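Local coordinates for protein pyruvate kinase (Toxoplasma gondii, PDB 3GG8) that catalyses the last step of glycolysis, the transfer of phosphate from phosphoenolpyruvate to ADP, giving pyruvate and ATP, at residues S461-T465 with D466-R470; W49-D52 with T53-M57; K127-D131 with Y132-G136; I275-R279 with G280-M284. One frame throughout, in Å; residues are numbered along the deposited sequence.

From the N terminus the chain meets contact 2 first, the start of helix 51-60 between barrel strands 39-43 and 62-68. Contact 3 follows in a six-stranded mixed sheet, turning the chain from strand 125-129 toward strand 140-142. Contact 4 returns to the eight-stranded barrel, where strand 275-278 passes straight into helix 279-282. Contact 1 comes last, opening helix 465-478 of the C-terminal alpha/beta domain. All four are local and in series, contact 3 a beta turn and the others helix starts; none nests in, crosses or touches another. Contacts 1 and 3 lie on opposite sides of the chain's centre, with centres about 66 Å apart, while contacts 2 and 4 share the barrel, centres about 28 Å apart.

Contact 1: residues S461-T465 with D466-R470; sequences SFQGT and DHVIR
Thr465 and Ile469 lie side by side on one flank of the helix, pointing the same way, with Thr465 CG2 3.7 Å from Ile469 CD1. The threonine methyl reaches its neighbour because it stands anti to the backbone N (chi1 -60° places OG1, not CG2, beside that N). Ile469 CD1 also folds back to 3.4 Å from Thr465 O, covering the carbonyl that accepts the backbone bond from Ile469 N. Just before the helix, the aliphatic start of Gln463 slants across Val468, its CB 3.6 Å from Val468 CG2. That methyl leans over the helix start as well, 3.4 Å from Gly464 O. Gly464 is the N-cap of helix 465-478, which follows strand 454-458 in the alpha/beta domain; its carbonyl O takes the first helical bond, from Val468 N at 3.0 Å. Behind the apolar flank, Thr465, Val468 and Ile469 pack on Leu416 of strand 412-416, and Ile469 also meets Ala490 of strand 487-494. Asp466 turns elsewhere, its OD1 in a salt bridge with Lys506. Toward the exposed side, Arg470 NH1 makes a weak hydrogen bond to His467 ND1, 3.3 Å away.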
loop_
_atom_site.group_PDB
_atom_site.type_symbol
_atom_site.label_atom_id
_atom_site.label_comp_id
_atom_site.label_asym_id
_atom_site.label_seq_id
_atom_site.Cartn_x
_atom_site.Cartn_y
_atom_site.Cartn_z
ATOM N N SER C 461 -41.563 -15.388 -8.390
ATOM C CA SER C 461 -41.532 -14.230 -9.282
ATOM C C SER C 461 -42.221 -13.004 -8.679
ATOM O O SER C 461 -43.042 -13.127 -7.763
ATOM C CB SER C 461 -42.180 -14.579 -10.635
ATOM O OG SER C 461 -41.277 -15.277 -11.488
ATOM N N PHE C 462 -41.874 -11.829 -9.208
ATOM C CA PHE C 462 -42.549 -10.544 -8.915
ATOM C C PHE C 462 -42.525 -10.158 -7.435
ATOM O O PHE C 462 -43.468 -9.536 -6.912
ATOM C CB PHE C 462 -43.993 -10.524 -9.465
ATOM C CG PHE C 462 -44.141 -11.177 -10.808
ATOM C CD1 PHE C 462 -43.404 -10.731 -11.903
ATOM C CD2 PHE C 462 -45.022 -12.242 -10.979
ATOM C CE1 PHE C 462 -43.538 -11.336 -13.149
ATOM C CE2 PHE C 462 -45.174 -12.858 -12.225
ATOM C CZ PHE C 462 -44.426 -12.403 -13.315
ATOM N N GLN C 463 -41.428 -10.523 -6.785
ATOM C CA GLN C 463 -41.276 -10.380 -5.353
ATOM C C GLN C 463 -40.459 -9.115 -5.061
ATOM O O GLN C 463 -39.427 -8.864 -5.701
ATOM C CB GLN C 463 -40.578 -11.636 -4.797
ATOM C CG GLN C 463 -41.151 -12.218 -3.511
ATOM C CD GLN C 463 -42.655 -12.442 -3.566
ATOM O OE1 GLN C 463 -43.172 -13.121 -4.458
ATOM N NE2 GLN C 463 -43.367 -11.864 -2.606
ATOM N N GLY C 464 -40.933 -8.315 -4.106
ATOM C CA GLY C 464 -40.227 -7.100 -3.687
ATOM C C GLY C 464 -38.886 -7.365 -3.017
ATOM O O GLY C 464 -38.706 -8.383 -2.353
ATOM N N THR C 465 -37.954 -6.434 -3.191
ATOM C CA THR C 465 -36.582 -6.533 -2.666
ATOM C C THR C 465 -36.503 -6.819 -1.159
ATOM O O THR C 465 -35.841 -7.776 -0.743
ATOM C CB THR C 465 -35.794 -5.230 -2.991
ATOM O OG1 THR C 465 -35.752 -5.038 -4.410
ATOM C CG2 THR C 465 -34.372 -5.250 -2.424
ATOM N N ASP C 466 -37.152 -5.969 -0.363
ATOM C CA ASP C 466 -37.194 -6.083 1.097
ATOM C C ASP C 466 -37.778 -7.411 1.544
ATOM O O ASP C 466 -37.208 -8.067 2.401
ATOM C CB ASP C 466 -38.050 -4.956 1.705
ATOM C CG ASP C 466 -37.280 -3.655 1.905
ATOM O OD1 ASP C 466 -36.105 -3.555 1.469
ATOM O OD2 ASP C 466 -37.876 -2.728 2.509
ATOM N N HIS C 467 -38.933 -7.776 0.979
ATOM C CA HIS C 467 -39.572 -9.067 1.228
ATOM C C HIS C 467 -38.627 -10.250 0.983
ATOM O O HIS C 467 -38.501 -11.139 1.845
ATOM C CB HIS C 467 -40.816 -9.218 0.362
ATOM C CG HIS C 467 -42.007 -8.467 0.871
ATOM N ND1 HIS C 467 -41.909 -7.272 1.550
ATOM C CD2 HIS C 467 -43.328 -8.736 0.780
ATOM C CE1 HIS C 467 -43.116 -6.843 1.866
ATOM N NE2 HIS C 467 -43.996 -7.711 1.407
ATOM N N VAL C 468 -37.965 -10.252 -0.179
ATOM C CA VAL C 468 -37.038 -11.323 -0.542
ATOM C C VAL C 468 -35.907 -11.405 0.487
ATOM O O VAL C 468 -35.594 -12.489 0.963
ATOM C CB VAL C 468 -36.471 -11.159 -1.989
ATOM C CG1 VAL C 468 -35.231 -12.023 -2.195
ATOM C CG2 VAL C 468 -37.495 -11.534 -3.002
ATOM N N ILE C 469 -35.318 -10.258 0.823
ATOM C CA ILE C 469 -34.310 -10.160 1.890
ATOM C C ILE C 469 -34.840 -10.617 3.266
ATOM O O ILE C 469 -34.172 -11.389 3.956
ATOM C CB ILE C 469 -33.701 -8.731 1.978
ATOM C CG1 ILE C 469 -32.858 -8.435 0.729
ATOM C CG2 ILE C 469 -32.857 -8.554 3.254
ATOM C CD1 ILE C 469 -32.704 -6.954 0.427
ATOM N N ARG C 470 -36.031 -10.159 3.656
ATOM C CA ARG C 470 -36.638 -10.605 4.914
ATOM C C ARG C 470 -36.783 -12.126 4.945
ATOM O O ARG C 470 -36.470 -12.763 5.946
ATOM C CB ARG C 470 -38.002 -9.960 5.136
ATOM C CG ARG C 470 -38.061 -8.913 6.245
ATOM C CD ARG C 470 -37.844 -7.506 5.706
ATOM N NE ARG C 470 -38.931 -6.604 6.079
ATOM C CZ ARG C 470 -39.866 -6.149 5.239
ATOM N NH1 ARG C 470 -39.856 -6.502 3.958
ATOM N NH2 ARG C 470 -40.818 -5.334 5.675
#

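Contact 2: residues W49-D52 with T53-M57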
loop_
_atom_site.group_PDB
_atom_site.type_symbol
_atom_site.label_atom_id
_atom_site.label_comp_id
_atom_site.label_asym_id
_atom_site.label_seq_id
_atom_site.Cartn_x
_atom_site.Cartn_y
_atom_site.Cartn_z
ATOM N N TRP C 49 -25.047 -44.873 -12.080
ATOM C CA TRP C 49 -26.237 -45.049 -12.864
ATOM C C TRP C 49 -27.512 -44.871 -12.027
ATOM O O TRP C 49 -28.457 -44.206 -12.464
ATOM C CB TRP C 49 -26.216 -46.437 -13.515
ATOM C CG TRP C 49 -27.547 -46.883 -13.942
ATOM C CD1 TRP C 49 -28.248 -46.464 -15.053
ATOM C CD2 TRP C 49 -28.376 -47.841 -13.277
ATOM N NE1 TRP C 49 -29.465 -47.110 -15.107
ATOM C CE2 TRP C 49 -29.566 -47.954 -14.027
ATOM C CE3 TRP C 49 -28.228 -48.615 -12.116
ATOM C CZ2 TRP C 49 -30.603 -48.807 -13.651
ATOM C CZ3 TRP C 49 -29.263 -49.464 -11.742
ATOM C CH2 TRP C 49 -30.437 -49.549 -12.508
ATOM N N ASN C 50 -27.554 -45.457 -10.836
ATOM C CA ASN C 50 -28.827 -45.463 -10.133
ATOM C C ASN C 50 -29.116 -44.292 -9.197
ATOM O O ASN C 50 -28.206 -43.662 -8.655
ATOM C CB ASN C 50 -29.170 -46.833 -9.531
ATOM C CG ASN C 50 -28.324 -47.193 -8.350
ATOM O OD1 ASN C 50 -27.132 -46.906 -8.318
ATOM N ND2 ASN C 50 -28.935 -47.853 -7.368
ATOM N N VAL C 51 -30.409 -44.007 -9.065
ATOM C CA VAL C 51 -30.924 -42.878 -8.307
ATOM C C VAL C 51 -30.358 -42.820 -6.889
ATOM O O VAL C 51 -30.054 -41.740 -6.387
ATOM C CB VAL C 51 -32.468 -42.907 -8.259
ATOM C CG1 VAL C 51 -33.008 -41.798 -7.364
ATOM C CG2 VAL C 51 -33.047 -42.809 -9.668
ATOM N N ASP C 52 -30.231 -43.981 -6.254
ATOM C CA ASP C 52 -29.733 -44.064 -4.891
ATOM C C ASP C 52 -28.316 -43.475 -4.747
ATOM O O ASP C 52 -28.042 -42.742 -3.796
ATOM C CB ASP C 52 -29.778 -45.505 -4.388
ATOM C CG ASP C 52 -29.258 -45.634 -2.971
ATOM O OD1 ASP C 52 -28.126 -46.145 -2.790
ATOM O OD2 ASP C 52 -29.962 -45.186 -2.036
ATOM N N THR C 53 -27.424 -43.785 -5.688
ATOM C CA THR C 53 -26.065 -43.269 -5.591
ATOM C C THR C 53 -25.980 -41.806 -6.053
ATOM O O THR C 53 -25.131 -41.055 -5.581
ATOM C CB THR C 53 -24.967 -44.199 -6.233
ATOM O OG1 THR C 53 -24.541 -43.686 -7.489
ATOM C CG2 THR C 53 -25.449 -45.624 -6.405
ATOM N N LEU C 54 -26.857 -41.398 -6.966
ATOM C CA LEU C 54 -26.925 -39.989 -7.340
ATOM C C LEU C 54 -27.329 -39.130 -6.131
ATOM O O LEU C 54 -26.740 -38.072 -5.885
ATOM C CB LEU C 54 -27.886 -39.766 -8.503
ATOM C CG LEU C 54 -27.464 -40.280 -9.882
ATOM C CD1 LEU C 54 -28.611 -40.094 -10.866
ATOM C CD2 LEU C 54 -26.152 -39.621 -10.376
ATOM N N VAL C 55 -28.328 -39.594 -5.387
ATOM C CA VAL C 55 -28.745 -38.930 -4.157
ATOM C C VAL C 55 -27.585 -38.841 -3.152
ATOM O O VAL C 55 -27.304 -37.757 -2.626
ATOM C CB VAL C 55 -29.973 -39.613 -3.533
ATOM C CG1 VAL C 55 -30.183 -39.139 -2.102
ATOM C CG2 VAL C 55 -31.200 -39.334 -4.373
ATOM N N LYS C 56 -26.897 -39.963 -2.919
ATOM C CA LYS C 56 -25.717 -39.995 -2.037
ATOM C C LYS C 56 -24.621 -39.045 -2.518
ATOM O O LYS C 56 -23.865 -38.510 -1.721
ATOM C CB LYS C 56 -25.160 -41.408 -1.935
ATOM C CG LYS C 56 -26.002 -42.337 -1.082
ATOM C CD LYS C 56 -25.434 -43.738 -1.036
ATOM C CE LYS C 56 -26.388 -44.660 -0.309
ATOM N NZ LYS C 56 -25.809 -46.014 -0.130
ATOM N N MET C 57 -24.554 -38.838 -3.826
ATOM C CA MET C 57 -23.589 -37.922 -4.411
ATOM C C MET C 57 -23.981 -36.472 -4.213
ATOM O O MET C 57 -23.116 -35.635 -4.001
ATOM C CB MET C 57 -23.368 -38.241 -5.883
ATOM C CG MET C 57 -22.470 -39.441 -6.047
ATOM S SD MET C 57 -22.485 -40.100 -7.695
ATOM C CE MET C 57 -21.583 -38.868 -8.611
#
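Asp52 and Lys56, one helical turn apart, meet through a long salt bridge, Asp52 OD1 to Lys56 NZ at 3.5 Å. Asp52 OD1 lies as near to Lys56 CE, 3.4 Å, as to the ammonium nitrogen. The shapes of both chains arrange this. Asp52 swings CG fully away from its own N (chi1 180°), while the lysine, extended beyond CG, runs up past the aspartate at a slant. Lower down, Lys56 CG rests 3.4 Å from Asp52 O, the carbonyl that accepts the backbone bond from Lys56 N. The neighbouring ridge is apolar. Val51 CG1 and Val55 CG2 stand loosely together at 4.3 Å, and Val55 CG2 lies closer to the carbonyl of the earlier residue, 3.3 Å from Val51 O.

Beneath these side chains the backbone fixes their spacing. Asn50 is the N-cap, and its carbonyl serves two donors: Leu54 N, 3.1 Å from Asn50 O, and more weakly Thr53 N. The Asn50 side chain itself makes no capping bond. Val55 N to Val51 O, at 2.9 Å, continues the ladder. Helix 51-60 forms the crossover of the beta-alpha-beta unit between barrel strands 39-43 and 62-68. Its buried flank, Leu54 and Val55, packs on Ala87 of helix 74-90, with Leu54 also meeting Asn83. Around the helix, Lys56 and Met57 rest on Val357 of helix 356-371.

Contact 3: residues K127-D131 with Y132-G136; sequences KIVTD and YNLIG
Asp131 curls its side chain over the turn it begins, so that Asp131 OD2 accepts the backbone N-H of Asn133 at 3.1 Å. Its chain is fully drawn out (chi1 -178°), which carries the carboxylate alongside Tyr132 N and toward Asn133 N. The donor comes from above the carboxylate plane, 49° out of it. This is an Asx turn, and it overlaps a type I beta turn from Asp131 to Leu134 in which Leu134 N bonds to Asp131 O at 3.1 Å. Tyr132, at the second position of the turn, sends its ring away from the aspartate; its hydroxyl hydrogen-bonds Thr109 O. Leu134, the last residue of the turn, packs back on the strand: its CG lies 3.8 Å from Val129 CG2, the two side chains crossing at about a right angle, and both rest on Thr140 of strand 140-142. The turn thus leads the chain out of strand 125-129 in the mixed sheet, the part that corresponds to the B domain of pyruvate kinases. One residue supplies acceptors from both backbone and side chain, so the bend is secured by polar bonds at the surface, with a single aliphatic contact behind it.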
loop_
_atom_site.group_PDB
_atom_site.type_symbol
_atom_site.label_atom_id
_atom_site.label_comp_id
_atom_site.label_asym_id
_atom_site.label_seq_id
_atom_site.Cartn_x
_atom_site.Cartn_y
_atom_site.Cartn_z
ATOM N N LYS C 127 6.175 -45.171 -41.226
ATOM C CA LYS C 127 5.389 -44.460 -42.213
ATOM C C LYS C 127 3.964 -44.340 -41.691
ATOM O O LYS C 127 3.383 -45.326 -41.233
ATOM C CB LYS C 127 5.419 -45.213 -43.546
ATOM C CG LYS C 127 4.752 -44.496 -44.706
ATOM C CD LYS C 127 5.259 -45.085 -46.003
ATOM C CE LYS C 127 4.346 -44.764 -47.176
ATOM N NZ LYS C 127 4.967 -45.274 -48.448
ATOM N N ILE C 128 3.412 -43.129 -41.723
ATOM C CA ILE C 128 2.001 -42.953 -41.420
ATOM C C ILE C 128 1.271 -42.473 -42.656
ATOM O O ILE C 128 1.523 -41.379 -43.142
ATOM C CB ILE C 128 1.765 -42.006 -40.232
ATOM C CG1 ILE C 128 2.472 -42.537 -38.985
ATOM C CG2 ILE C 128 0.243 -41.828 -39.962
ATOM C CD1 ILE C 128 2.362 -41.620 -37.794
ATOM N N VAL C 129 0.358 -43.300 -43.155
ATOM C CA VAL C 129 -0.363 -43.012 -44.404
ATOM C C VAL C 129 -1.768 -42.452 -44.172
ATOM O O VAL C 129 -2.324 -42.563 -43.073
ATOM C CB VAL C 129 -0.445 -44.257 -45.351
ATOM C CG1 VAL C 129 0.942 -44.883 -45.588
ATOM C CG2 VAL C 129 -1.448 -45.298 -44.833
ATOM N N THR C 130 -2.330 -41.879 -45.234
ATOM C CA THR C 130 -3.634 -41.240 -45.219
ATOM C C THR C 130 -4.772 -42.192 -45.686
ATOM O O THR C 130 -5.944 -41.918 -45.450
ATOM C CB THR C 130 -3.577 -39.917 -46.062
ATOM O OG1 THR C 130 -3.153 -38.822 -45.229
ATOM C CG2 THR C 130 -4.923 -39.577 -46.691
ATOM N N ASP C 131 -4.424 -43.304 -46.338
ATOM C CA ASP C 131 -5.412 -44.328 -46.733
ATOM C C ASP C 131 -5.840 -45.149 -45.518
ATOM O O ASP C 131 -5.097 -46.008 -45.044
ATOM C CB ASP C 131 -4.852 -45.243 -47.841
ATOM C CG ASP C 131 -5.862 -46.296 -48.324
ATOM O OD1 ASP C 131 -5.495 -47.111 -49.196
ATOM O OD2 ASP C 131 -7.010 -46.319 -47.854
ATOM N N TYR C 132 -7.051 -44.884 -45.028
ATOM C CA TYR C 132 -7.510 -45.466 -43.777
ATOM C C TYR C 132 -7.933 -46.926 -43.922
ATOM O O TYR C 132 -8.161 -47.600 -42.924
ATOM C CB TYR C 132 -8.597 -44.594 -43.123
ATOM C CG TYR C 132 -8.727 -44.810 -41.614
ATOM C CD1 TYR C 132 -7.724 -44.392 -40.744
ATOM C CD2 TYR C 132 -9.841 -45.447 -41.068
ATOM C CE1 TYR C 132 -7.824 -44.589 -39.371
ATOM C CE2 TYR C 132 -9.951 -45.658 -39.675
ATOM C CZ TYR C 132 -8.933 -45.224 -38.844
ATOM O OH TYR C 132 -9.022 -45.413 -37.477
ATOM N N ASN C 133 -7.993 -47.409 -45.165
ATOM C CA ASN C 133 -8.236 -48.825 -45.470
ATOM C C ASN C 133 -6.989 -49.703 -45.292
ATOM O O ASN C 133 -7.083 -50.930 -45.244
ATOM C CB ASN C 133 -8.743 -48.986 -46.914
ATOM C CG ASN C 133 -10.174 -48.506 -47.100
ATOM O OD1 ASN C 133 -10.936 -48.357 -46.139
ATOM N ND2 ASN C 133 -10.545 -48.258 -48.343
ATOM N N LEU C 134 -5.826 -49.059 -45.231
ATOM C CA LEU C 134 -4.536 -49.736 -45.114
ATOM C C LEU C 134 -4.475 -50.484 -43.788
ATOM O O LEU C 134 -4.636 -49.891 -42.719
ATOM C CB LEU C 134 -3.395 -48.703 -45.216
ATOM C CG LEU C 134 -1.889 -49.000 -45.379
ATOM C CD1 LEU C 134 -1.300 -49.814 -44.226
ATOM C CD2 LEU C 134 -1.559 -49.621 -46.735
ATOM N N ILE C 135 -4.258 -51.792 -43.877
ATOM C CA ILE C 135 -4.062 -52.640 -42.703
ATOM C C ILE C 135 -2.588 -52.533 -42.298
ATOM O O ILE C 135 -1.699 -52.953 -43.047
ATOM C CB ILE C 135 -4.463 -54.121 -42.997
ATOM C CG1 ILE C 135 -5.924 -54.222 -43.490
ATOM C CG2 ILE C 135 -4.185 -55.020 -41.793
ATOM C CD1 ILE C 135 -6.992 -53.620 -42.534
ATOM N N GLY C 136 -2.338 -51.956 -41.128
ATOM C CA GLY C 136 -0.991 -51.616 -40.699
ATOM C C GLY C 136 -0.084 -52.758 -40.267
ATOM O O GLY C 136 -0.536 -53.879 -40.050
#

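Contact 4: residues I275-R279 with G280-M284; sequences IMIAR and GDLGM
Ile277 and Leu282 meet across the junction of strand and helix, Ile277 CG2 4.1 Å from Leu282 CD1, the two side chains crossing at a slant. Leu282 keeps CG beside its own N (chi1 -84°), which lays CG 3.5 Å from Ala278 O; Ile277 and Leu282 both also pack on Met298 of helix 288-305. Asp281 likewise has CG beside its N, and this brings OD1 within 3.4 Å of Ala278 CB, a plain van der Waals contact. Its other oxygen, OD2, lies close to Glu257. Arg279 leads the other way. Bent at both chi2 and chi3 (103° and 54°), it folds its guanidinium away from the turn to a salt bridge with Asp332 and further hydrogen bonds with Gln295 and the carbonyl of Thr313; Arg327 of the second subunit comes near as well. Ala278, at the end of barrel strand 275-278, is the N-cap: Ala278 O accepts Leu282 N at 3.0 Å, while Gly283 N reaches Arg279 O at 2.9 Å. The hydroxyl of Thr313 takes the N-H of Gly280. Because it follows the end of a barrel strand, the helix starts at the C-terminal mouth of the barrel, where active sites of such barrels lie. The pairing of Asp281 with Glu257 resembles the magnesium site of other pyruvate kinases and is consistent with a like role here, whereas the buried arginine is gripped by several acceptors.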
loop_
_atom_site.group_PDB
_atom_site.type_symbol
_atom_site.label_atom_id
_atom_site.label_comp_id
_atom_site.label_asym_id
_atom_site.label_seq_id
_atom_site.Cartn_x
_atom_site.Cartn_y
_atom_site.Cartn_z
ATOM N N ILE C 275 -14.665 -21.439 -18.730
ATOM C CA ILE C 275 -13.618 -22.263 -19.339
ATOM C C ILE C 275 -13.490 -23.610 -18.618
ATOM O O ILE C 275 -13.667 -23.690 -17.394
ATOM C CB ILE C 275 -12.225 -21.502 -19.344
ATOM C CG1 ILE C 275 -12.228 -20.294 -20.306
ATOM C CG2 ILE C 275 -11.018 -22.458 -19.602
ATOM C CD1 ILE C 275 -12.612 -20.608 -21.777
ATOM N N MET C 276 -13.198 -24.663 -19.382
ATOM C CA MET C 276 -12.772 -25.928 -18.803
ATOM C C MET C 276 -11.326 -26.205 -19.240
ATOM O O MET C 276 -11.018 -26.215 -20.437
ATOM C CB MET C 276 -13.730 -27.067 -19.179
ATOM C CG MET C 276 -13.332 -28.420 -18.594
ATOM S SD MET C 276 -14.367 -29.810 -19.044
ATOM C CE MET C 276 -16.017 -29.248 -18.565
ATOM N N ILE C 277 -10.434 -26.356 -18.261
ATOM C CA ILE C 277 -9.032 -26.647 -18.507
ATOM C C ILE C 277 -8.822 -28.172 -18.492
ATOM O O ILE C 277 -8.972 -28.815 -17.450
ATOM C CB ILE C 277 -8.135 -25.980 -17.426
ATOM C CG1 ILE C 277 -8.404 -24.474 -17.332
ATOM C CG2 ILE C 277 -6.626 -26.295 -17.656
ATOM C CD1 ILE C 277 -7.735 -23.814 -16.145
ATOM N N ALA C 278 -8.507 -28.748 -19.652
ATOM C CA ALA C 278 -8.258 -30.183 -19.775
ATOM C C ALA C 278 -6.757 -30.431 -19.726
ATOM O O ALA C 278 -6.099 -30.502 -20.777
ATOM C CB ALA C 278 -8.847 -30.725 -21.078
ATOM N N ARG C 279 -6.230 -30.573 -18.505
ATOM C CA ARG C 279 -4.789 -30.743 -18.276
ATOM C C ARG C 279 -4.181 -31.930 -18.994
ATOM O O ARG C 279 -3.137 -31.789 -19.599
ATOM C CB ARG C 279 -4.456 -30.868 -16.779
ATOM C CG ARG C 279 -4.666 -29.610 -15.956
ATOM C CD ARG C 279 -5.948 -29.717 -15.146
ATOM N NE ARG C 279 -5.993 -30.930 -14.328
ATOM C CZ ARG C 279 -5.380 -31.077 -13.156
ATOM N NH1 ARG C 279 -4.658 -30.091 -12.637
ATOM N NH2 ARG C 279 -5.496 -32.224 -12.494
ATOM N N GLY C 280 -4.818 -33.096 -18.906
ATOM C CA GLY C 280 -4.295 -34.316 -19.507
ATOM C C GLY C 280 -4.117 -34.229 -21.019
ATOM O O GLY C 280 -3.122 -34.703 -21.556
ATOM N N ASP C 281 -5.088 -33.631 -21.706
ATOM C CA ASP C 281 -4.977 -33.396 -23.149
ATOM C C ASP C 281 -3.905 -32.345 -23.464
ATOM O O ASP C 281 -3.115 -32.523 -24.404
ATOM C CB ASP C 281 -6.331 -33.022 -23.731
ATOM C CG ASP C 281 -7.426 -33.993 -23.300
ATOM O OD1 ASP C 281 -8.005 -33.788 -22.220
ATOM O OD2 ASP C 281 -7.694 -34.986 -24.022
ATOM N N LEU C 282 -3.839 -31.286 -22.652
ATOM C CA LEU C 282 -2.830 -30.236 -22.838
ATOM C C LEU C 282 -1.416 -30.819 -22.721
ATOM O O LEU C 282 -0.497 -30.381 -23.415
ATOM C CB LEU C 282 -3.027 -29.093 -21.828
ATOM C CG LEU C 282 -4.039 -28.007 -22.171
ATOM C CD1 LEU C 282 -4.444 -27.181 -20.959
ATOM C CD2 LEU C 282 -3.469 -27.123 -23.289
ATOM N N GLY C 283 -1.265 -31.819 -21.848
ATOM C CA GLY C 283 0.000 -32.525 -21.652
ATOM C C GLY C 283 0.386 -33.429 -22.807
ATOM O O GLY C 283 1.517 -33.938 -22.843
ATOM N N MET C 284 -0.548 -33.630 -23.748
ATOM C CA MET C 284 -0.277 -34.343 -25.014
ATOM C C MET C 284 0.132 -33.389 -26.132
ATOM O O MET C 284 0.446 -33.833 -27.243
ATOM C CB MET C 284 -1.509 -35.117 -25.512
ATOM C CG MET C 284 -2.028 -36.235 -24.623
ATOM S SD MET C 284 -0.745 -37.376 -24.131
ATOM C CE MET C 284 -1.661 -38.284 -22.880
#